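Local coordinates for protein phosphoserine aminotransferase (Bacillus alcalophilus, PDB 1W23) that catalyses the reversible, pyridoxal 5'-phosphate-dependent transamination between phosphoserine and 3-phosphohydroxypyruvate in serine biosynthesis, and the analogous reaction of phosphohydroxythreonine, as a homodimer, at residues L198-V203 with S243-L247; N309-L313 with G331-A335; L83-L88 with A143-I147; N125-S129 with I153-Q157. All coordinates share one frame. Where two conformers were deposited one is given. Residue numbers count along the deposited sequence, not the author numbering.

Contact 1: L198-V203 with S243-L247; sequences LGPSGV and SIYML
P200 lays its ring over the base of M246, CD of P200 lying 3.3 Å from CB of M246, where the irregular segment L198-V203 meets the first turns of helix 241-256. Two CA-CA pairs set the register, G199 with L247 at 4.5 Å and P200 with S243 at 6.0 Å. Two glycines permit the path: at G199 (phi/psi 166/-171) a CB would lie 3.3 Å from CA of L247, and at G202 (110/-10) it would clash with OG of S243. S243 (m) donates from OG to O of S201 at 3.0 Å. L247 (t, p) brings CD1 to 3.5 Å from CB of L198, and CG2 of V203 meets CG1 of I244 at 3.8 Å. This glycine-containing segment, starting two residues after the cofactor lysine K196 (unattached here), borders the dimer interface: OG of S201 bonds to P239 and T241 of the second subunit. Helix 16-24 packs on M246, helix 44-61 on I244, and F71 of strand 67-72 on V203 and L247.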
# COMPACT_ATOMS: atom_id res chain seq x y z
N LEU A 198 5.33 -0.16 13.90
CA LEU A 198 4.66 1.10 13.73
C LEU A 198 3.20 1.03 13.38
O LEU A 198 2.50 2.03 13.53
CB LEU A 198 5.40 1.92 12.70
CG LEU A 198 6.86 2.20 13.00
CD1 LEU A 198 7.45 3.04 11.87
CD2 LEU A 198 7.02 2.87 14.36
N GLY A 199 2.73 -0.10 12.90
CA GLY A 199 1.37 0.10 12.32
C GLY A 199 1.13 -1.18 11.51
O GLY A 199 1.90 -2.12 11.49
N PRO A 200 0.09 -1.14 10.79
CA PRO A 200 -0.21 -2.24 9.89
C PRO A 200 0.60 -2.08 8.59
O PRO A 200 1.30 -1.21 8.30
CB PRO A 200 -1.74 -2.19 9.69
CG PRO A 200 -2.01 -0.71 9.71
CD PRO A 200 -1.12 -0.25 10.86
N SER A 201 0.50 -3.15 7.82
CA SER A 201 1.12 -3.17 6.51
C SER A 201 0.48 -2.24 5.53
O SER A 201 -0.69 -1.88 5.69
CB SER A 201 1.08 -4.62 5.98
OG SER A 201 -0.25 -4.94 5.66
N GLY A 202 1.21 -1.89 4.49
CA GLY A 202 0.74 -1.07 3.42
C GLY A 202 1.34 0.32 3.35
O GLY A 202 1.14 1.05 2.37
N VAL A 203 2.09 0.73 4.39
CA VAL A 203 2.91 1.94 4.32
C VAL A 203 4.32 1.61 4.80
O VAL A 203 4.51 0.76 5.69
CB VAL A 203 2.26 3.10 5.08
CG1 VAL A 203 2.22 2.85 6.61
CG2 VAL A 203 2.94 4.45 4.73
N SER A 243 -3.77 2.98 6.48
CA SER A 243 -2.49 2.56 7.09
C SER A 243 -1.80 3.73 7.77
O SER A 243 -1.23 3.54 8.88
CB SER A 243 -1.57 1.92 6.06
OG SER A 243 -2.11 0.72 5.56
N ILE A 244 -1.81 4.91 7.18
CA ILE A 244 -1.18 6.08 7.80
C ILE A 244 -1.95 6.51 9.03
O ILE A 244 -1.35 6.89 10.07
CB ILE A 244 -0.99 7.20 6.76
CG1 ILE A 244 0.06 6.78 5.72
CG2 ILE A 244 -0.62 8.51 7.43
CD1 ILE A 244 0.04 7.55 4.41
N TYR A 245 -3.28 6.44 9.00
CA TYR A 245 -4.09 6.72 10.19
C TYR A 245 -3.76 5.74 11.29
O TYR A 245 -3.59 6.14 12.47
CB TYR A 245 -5.58 6.61 9.75
CG TYR A 245 -6.51 6.42 10.90
CD1 TYR A 245 -6.98 7.47 11.68
CD2 TYR A 245 -6.96 5.14 11.26
CE1 TYR A 245 -7.84 7.26 12.74
CE2 TYR A 245 -7.78 4.93 12.32
CZ TYR A 245 -8.23 6.02 13.07
OH TYR A 245 -9.05 5.75 14.15
N MET A 246 -3.64 4.44 10.99
CA MET A 246 -3.29 3.48 12.05
C MET A 246 -1.90 3.74 12.59
O MET A 246 -1.67 3.60 13.81
CB MET A 246 -3.43 2.04 11.53
CG MET A 246 -4.85 1.59 11.38
SD MET A 246 -5.81 1.55 12.88
CE MET A 246 -4.82 0.59 13.97
N LEU A 247 -0.93 4.07 11.73
CA LEU A 247 0.39 4.47 12.14
C LEU A 247 0.30 5.65 13.13
O LEU A 247 0.94 5.62 14.20
CB LEU A 247 1.22 4.84 10.91
CG LEU A 247 2.57 5.54 11.15
CD1 LEU A 247 3.56 4.75 11.85
CD2 LEU A 247 3.08 6.07 9.80

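Contact 2: N309-L313 with G331-A335; sequences NQQFL and GGCRA
This is helix-on-sheet packing in the C-terminal part of the chain, where helix 306-318 lies against the edge strand 333-336 of a three-stranded antiparallel sheet. The axes of helix 309-313 and strand 333-335 approach to 10.8 Å with their N-to-C directions 37° apart. The backbones come nearest at N309 and G332, whose CA atoms are 6.3 Å apart. G331 (phi/psi 72/-160) and G332 (59/-146) lead into the strand through positive phi angles, after which C333 is extended at -126/151. C333, in the m rotamer, points its CB toward the helix and is the hub of the contact: SG lies 3.9 Å from CD2 of F312, 3.8 Å from CD2 of L313 and 4.2 Å from OD1 of N309. F312 is t at chi1 and L313 is m, t. The sulfur stands 5.0 Å from the F312 ring centroid and 71° off its normal, an oblique sulfur-aromatic contact. CD1 of L313 reaches 3.7 Å from O of G332, and ND2 of N309 lies 3.8 Å from CA of G332. F312 also meets F356 of helix 343-359 edge-to-face. With 193 Å² buried and no hydrogen bond between the segments, cohesion rests on van der Waals and sulfur-aromatic contact, while the amide of N309 bonds to N302 ending strand 298-302, L303 just after it and E306 of its own helix.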
# COMPACT_ATOMS: atom_id res chain seq x y z
N ASN A 309 12.09 -29.79 18.32
CA ASN A 309 11.58 -28.52 17.81
C ASN A 309 10.11 -28.69 17.39
O ASN A 309 9.29 -27.83 17.71
CB ASN A 309 12.35 -28.11 16.54
CG ASN A 309 13.59 -27.29 16.75
OD1 ASN A 309 13.81 -26.69 17.81
ND2 ASN A 309 14.45 -27.20 15.66
N GLN A 310 9.82 -29.74 16.64
CA GLN A 310 8.45 -29.96 16.16
C GLN A 310 7.47 -30.15 17.30
O GLN A 310 6.37 -29.58 17.29
CB GLN A 310 8.42 -31.17 15.21
CG GLN A 310 9.23 -31.14 13.95
CD GLN A 310 9.52 -32.56 13.36
OE1 GLN A 310 9.22 -33.71 13.72
NE2 GLN A 310 10.27 -32.54 12.23
N GLN A 311 7.86 -30.93 18.30
CA GLN A 311 7.01 -31.20 19.44
C GLN A 311 6.75 -29.93 20.22
O GLN A 311 5.60 -29.67 20.64
CB GLN A 311 7.65 -32.28 20.30
CG GLN A 311 7.65 -33.66 19.66
CD GLN A 311 8.63 -34.61 20.35
OE1 GLN A 311 9.20 -34.33 21.40
NE2 GLN A 311 8.80 -35.75 19.69
N PHE A 312 7.79 -29.13 20.44
CA PHE A 312 7.62 -27.83 21.15
C PHE A 312 6.68 -26.93 20.41
O PHE A 312 5.79 -26.33 20.98
CB PHE A 312 9.03 -27.21 21.34
CG PHE A 312 8.94 -25.81 21.92
CD1 PHE A 312 8.65 -25.59 23.24
CD2 PHE A 312 9.13 -24.73 21.09
CE1 PHE A 312 8.54 -24.28 23.73
CE2 PHE A 312 9.01 -23.45 21.59
CZ PHE A 312 8.71 -23.22 22.91
N LEU A 313 6.91 -26.76 19.09
CA LEU A 313 6.08 -25.83 18.31
C LEU A 313 4.63 -26.30 18.26
O LEU A 313 3.69 -25.50 18.30
CB LEU A 313 6.66 -25.63 16.92
CG LEU A 313 7.96 -24.80 16.90
CD1 LEU A 313 8.62 -24.91 15.53
CD2 LEU A 313 7.69 -23.35 17.29
N GLY A 331 14.27 -22.50 9.82
CA GLY A 331 13.78 -23.44 10.80
C GLY A 331 13.91 -22.90 12.22
O GLY A 331 14.01 -21.74 12.52
N GLY A 332 13.86 -23.87 13.18
CA GLY A 332 13.83 -23.58 14.58
C GLY A 332 12.63 -22.74 14.98
O GLY A 332 11.53 -22.88 14.43
N CYS A 333 12.83 -21.87 15.98
CA CYS A 333 11.79 -21.11 16.62
C CYS A 333 12.15 -19.62 16.57
O CYS A 333 13.35 -19.27 16.60
CB CYS A 333 11.61 -21.51 18.08
SG CYS A 333 11.39 -23.30 18.30
N ARG A 334 11.16 -18.76 16.54
CA ARG A 334 11.40 -17.31 16.56
C ARG A 334 10.26 -16.68 17.33
O ARG A 334 9.12 -16.72 16.91
CB ARG A 334 11.45 -16.73 15.15
CG ARG A 334 11.66 -15.22 15.14
CD ARG A 334 11.94 -14.67 13.75
NE ARG A 334 10.88 -15.01 12.80
CZ ARG A 334 10.83 -14.51 11.57
NH1 ARG A 334 11.73 -13.66 11.14
NH2 ARG A 334 9.82 -14.93 10.76
N ALA A 335 10.60 -16.07 18.49
CA ALA A 335 9.63 -15.31 19.28
C ALA A 335 9.81 -13.82 18.92
O ALA A 335 10.82 -13.21 19.31
CB ALA A 335 9.85 -15.53 20.78

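Contact 3: L83-L88 with A143-I147; sequences LPMNLL and AYLHI
Apolar helix-on-strand packing joins the C-terminal end of helix 75-87 to strand 142-148 of the seven-stranded mixed sheet. The axes of helix 83-87 and strand 144-147 run nearly antiparallel, at 169°, with a closest approach of 11.3 Å. Helix and strand draw together at L88 and A143, whose CA atoms are 5.7 Å apart; there L88 leaves helical geometry (phi/psi -87/87), and CB of A143 comes within 3.4 Å of O of L87. Y144, extended at -172/166 with chi1 near 57° (p), projects its ring against the helix. L83 (t, p) places CD2 over one ring face, 4.1 Å from the centroid and 22° off the normal, a CH-pi contact; the same CD2 lies 3.7 Å from CD2 of H146 (chi1 t). CB of L87 is 4.0 Å from CD1 of Y144, and CB of P84 is 3.5 Å from OH of Y144, a hydroxyl hydrogen-bonded to Y96. H146 bonds through NE2 to Y191, with D172, a cofactor-binding residue, nearby. I170 of strand 169-172 also packs on L83, L87 and Y144. A helix covering a mainly parallel sheet in this way is characteristic of the large domain of fold-type I pyridoxal-phosphate enzymes, to which class-V aminotransferases belong.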
# COMPACT_ATOMS: atom_id res chain seq x y z
N LEU A 83 16.28 2.81 -3.55
CA LEU A 83 17.52 3.44 -3.03
C LEU A 83 18.61 3.47 -4.07
O LEU A 83 19.09 4.55 -4.46
CB LEU A 83 17.92 2.76 -1.72
CG LEU A 83 19.45 2.95 -1.33
CD1 LEU A 83 19.67 4.36 -0.91
CD2 LEU A 83 19.90 1.94 -0.29
N PRO A 84 19.04 2.32 -4.64
CA PRO A 84 20.10 2.41 -5.69
C PRO A 84 19.62 3.13 -6.93
O PRO A 84 20.40 3.79 -7.60
CB PRO A 84 20.47 0.95 -5.91
CG PRO A 84 19.28 0.14 -5.42
CD PRO A 84 18.81 0.93 -4.25
N MET A 85 18.33 3.03 -7.28
CA MET A 85 17.87 3.79 -8.47
C MET A 85 18.11 5.29 -8.33
O MET A 85 18.37 5.98 -9.28
CB MET A 85 16.35 3.74 -8.67
CG MET A 85 15.91 2.48 -9.34
SD MET A 85 14.14 2.52 -9.57
CE MET A 85 13.90 0.93 -10.35
N ASN A 86 18.05 5.81 -7.11
CA ASN A 86 18.25 7.21 -6.86
C ASN A 86 19.68 7.58 -6.55
O ASN A 86 20.08 8.67 -6.93
CB ASN A 86 17.31 7.71 -5.74
CG ASN A 86 15.88 7.87 -6.19
OD1 ASN A 86 15.42 9.00 -6.43
ND2 ASN A 86 15.14 6.76 -6.34
N LEU A 87 20.44 6.75 -5.87
CA LEU A 87 21.77 7.13 -5.40
C LEU A 87 22.92 6.37 -6.06
O LEU A 87 24.07 6.83 -5.99
CB LEU A 87 21.86 6.93 -3.86
CG LEU A 87 21.18 7.95 -2.95
CD1 LEU A 87 21.54 7.58 -1.51
CD2 LEU A 87 21.54 9.39 -3.33
N LEU A 88 22.69 5.23 -6.66
CA LEU A 88 23.81 4.44 -7.23
C LEU A 88 24.06 4.91 -8.63
O LEU A 88 23.53 4.37 -9.61
CB LEU A 88 23.47 2.95 -7.10
CG LEU A 88 24.58 1.99 -7.56
CD1 LEU A 88 25.91 2.33 -6.96
CD2 LEU A 88 24.23 0.54 -7.26
N ALA A 143 28.66 5.11 -3.05
CA ALA A 143 27.46 5.95 -3.10
C ALA A 143 26.81 6.03 -1.71
O ALA A 143 26.16 7.04 -1.34
CB ALA A 143 26.47 5.40 -4.11
N TYR A 144 26.94 4.99 -0.92
CA TYR A 144 26.34 4.83 0.40
C TYR A 144 26.91 3.58 1.00
O TYR A 144 27.48 2.72 0.32
CB TYR A 144 24.82 4.75 0.28
CG TYR A 144 24.25 3.69 -0.61
CD1 TYR A 144 23.82 4.04 -1.90
CD2 TYR A 144 24.13 2.36 -0.22
CE1 TYR A 144 23.30 3.09 -2.76
CE2 TYR A 144 23.63 1.41 -1.07
CZ TYR A 144 23.20 1.76 -2.33
OH TYR A 144 22.68 0.84 -3.21
N LEU A 145 26.70 3.44 2.32
CA LEU A 145 26.93 2.20 3.06
C LEU A 145 25.60 1.78 3.65
O LEU A 145 25.00 2.58 4.39
CB LEU A 145 27.95 2.40 4.19
CG LEU A 145 28.28 1.13 4.98
CD1 LEU A 145 29.00 0.13 4.11
CD2 LEU A 145 29.06 1.50 6.22
N HIS A 146 25.13 0.59 3.30
CA HIS A 146 23.81 0.09 3.72
C HIS A 146 23.96 -0.97 4.77
O HIS A 146 24.74 -1.92 4.60
CB HIS A 146 23.08 -0.45 2.48
CG HIS A 146 21.69 -0.95 2.79
ND1 HIS A 146 21.42 -2.19 3.41
CD2 HIS A 146 20.48 -0.40 2.49
CE1 HIS A 146 20.08 -2.33 3.48
NE2 HIS A 146 19.50 -1.24 2.95
N ILE A 147 23.18 -0.84 5.86
CA ILE A 147 23.11 -1.81 6.93
C ILE A 147 21.66 -2.20 7.16
O ILE A 147 20.72 -1.51 6.76
CB ILE A 147 23.72 -1.25 8.24
CG1 ILE A 147 22.90 -0.12 8.85
CG2 ILE A 147 25.18 -0.85 8.02
CD1 ILE A 147 23.38 0.33 10.21

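Contact 4: N125-S129 with I153-Q157; sequences NSYQS and IYGTQ
Two tyrosines in loops dominate this contact, and their rotamers set its geometry. Y127 (chi1 -65°, m) and Y154 (chi1 -73°, m) both direct CB toward the opposite segment. They meet as a T-shaped pair, the edge of Y127 toward the face of Y154, with centroids 5.2 Å apart and planes at 60°. CD1 of Y127 lies 3.7 Å from CE1 of Y154, and CB of Y127 sits 3.9 Å from the Y154 centroid, 16° off its normal, adding a CH-pi contact over the ring. S126 (phi/psi 60/35) and Y127 (56/49) adopt left-handed backbone angles; Q128 (m, t) ties the bend together by donating from NE2 to O of N125 at 2.9 Å. CA atoms pair at 6.6 Å for Y127 with Y154 and 6.2 Å for S129 with T156. G155, also at positive phi (75/33), carries the chain from Y154 to T156. There T156 (p) puts CG2 3.6 Å from O of Y127 and 3.7 Å from O of Q128. A water lies 2.7 Å from OG1 of T156 and donates to O of S129 at 3.1 Å, bridging the segments. OH of Y127 bonds to E104, and OG1 of T156 to N151. The arrangement is an aromatic loop-to-loop contact at the turn of the small β-hairpin 150-151/156-157, close in sequence to the cofactor-binding residue T152.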
# COMPACT_ATOMS: atom_id res chain seq x y z
N ASN A 125 29.52 -17.63 8.94
CA ASN A 125 29.18 -18.20 10.23
C ASN A 125 27.69 -18.16 10.51
O ASN A 125 27.27 -18.22 11.66
CB ASN A 125 29.92 -17.35 11.28
CG ASN A 125 30.25 -18.16 12.49
OD1 ASN A 125 30.05 -17.60 13.58
ND2 ASN A 125 30.72 -19.36 12.21
N SER A 126 26.89 -18.16 9.46
CA SER A 126 25.45 -18.22 9.57
C SER A 126 24.89 -17.06 10.35
O SER A 126 23.88 -17.22 11.05
CB SER A 126 24.94 -19.58 10.16
OG SER A 126 25.43 -20.64 9.29
N TYR A 127 25.49 -15.90 10.22
CA TYR A 127 24.86 -14.67 10.72
C TYR A 127 24.52 -14.75 12.21
O TYR A 127 23.42 -14.42 12.64
CB TYR A 127 23.65 -14.33 9.87
CG TYR A 127 23.93 -13.97 8.41
CD1 TYR A 127 23.29 -14.62 7.36
CD2 TYR A 127 24.82 -12.95 8.08
CE1 TYR A 127 23.51 -14.30 6.04
CE2 TYR A 127 25.02 -12.58 6.75
CZ TYR A 127 24.37 -13.27 5.73
OH TYR A 127 24.62 -12.86 4.44
N GLN A 128 25.51 -15.18 13.00
CA GLN A 128 25.33 -15.24 14.46
C GLN A 128 25.65 -13.93 15.14
O GLN A 128 25.41 -13.79 16.34
CB GLN A 128 26.20 -16.33 15.07
CG GLN A 128 25.82 -17.72 14.63
CD GLN A 128 26.77 -18.79 15.14
OE1 GLN A 128 26.92 -18.95 16.35
NE2 GLN A 128 27.35 -19.55 14.27
N SER A 129 26.24 -12.95 14.46
CA SER A 129 26.71 -11.71 15.07
C SER A 129 26.74 -10.57 14.07
O SER A 129 26.69 -10.72 12.87
CB SER A 129 28.12 -11.91 15.64
OG SER A 129 29.09 -12.09 14.64
N ILE A 153 15.28 -12.44 10.57
CA ILE A 153 15.30 -13.90 10.45
C ILE A 153 16.26 -14.58 11.38
O ILE A 153 16.03 -15.70 11.88
CB ILE A 153 15.53 -14.30 8.97
CG1 ILE A 153 14.26 -13.96 8.17
CG2 ILE A 153 15.95 -15.75 8.82
CD1 ILE A 153 14.40 -13.91 6.66
N TYR A 154 17.39 -13.91 11.63
CA TYR A 154 18.51 -14.47 12.43
C TYR A 154 18.50 -14.03 13.88
O TYR A 154 19.19 -14.65 14.70
CB TYR A 154 19.85 -14.13 11.74
CG TYR A 154 20.00 -14.99 10.50
CD1 TYR A 154 19.64 -14.53 9.26
CD2 TYR A 154 20.45 -16.28 10.61
CE1 TYR A 154 19.75 -15.36 8.13
CE2 TYR A 154 20.57 -17.10 9.49
CZ TYR A 154 20.22 -16.61 8.26
OH TYR A 154 20.32 -17.43 7.13
N GLY A 155 17.74 -13.02 14.26
CA GLY A 155 17.65 -12.62 15.67
C GLY A 155 18.87 -11.89 16.19
O GLY A 155 19.18 -12.00 17.39
N THR A 156 19.54 -11.12 15.36
CA THR A 156 20.68 -10.30 15.75
C THR A 156 20.38 -8.82 15.48
O THR A 156 19.52 -8.50 14.65
CB THR A 156 21.96 -10.71 14.98
OG1 THR A 156 21.69 -10.44 13.60
CG2 THR A 156 22.34 -12.15 15.19
N GLN A 157 21.10 -7.94 16.18
CA GLN A 157 20.79 -6.52 16.11
C GLN A 157 22.02 -5.69 16.43
O GLN A 157 22.79 -6.02 17.35
CB GLN A 157 19.68 -6.22 17.16
CG GLN A 157 19.16 -4.83 17.22
CD GLN A 157 18.09 -4.66 18.27
OE1 GLN A 157 18.03 -5.41 19.27
NE2 GLN A 157 17.18 -3.66 18.07
O HOH W 1 23.71 -11.38 12.11

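In the fold
From the N terminus, contact 3 opens first, at the end of helix 75-87, and closes on strand 142-148 after 54 intervening residues. Contact 4 opens within that interval, at 125-129, and closes beyond it at 153-157, so these two cross; their nearest atoms remain about 9 Å apart. Contact 1 follows in series, joining the loop before strand 204-209 to helix 241-256, and contact 2 closes last, between helix 306-318 and strand 333-336. Contacts 2 and 4 touch, NH1 of R334 lying 3.6 Å from CA of I153, which links the C-terminal three-stranded sheet to the hairpin region. Contacts 1 and 4 lie on opposite sides of the chain's centre, about 28 Å apart between centres.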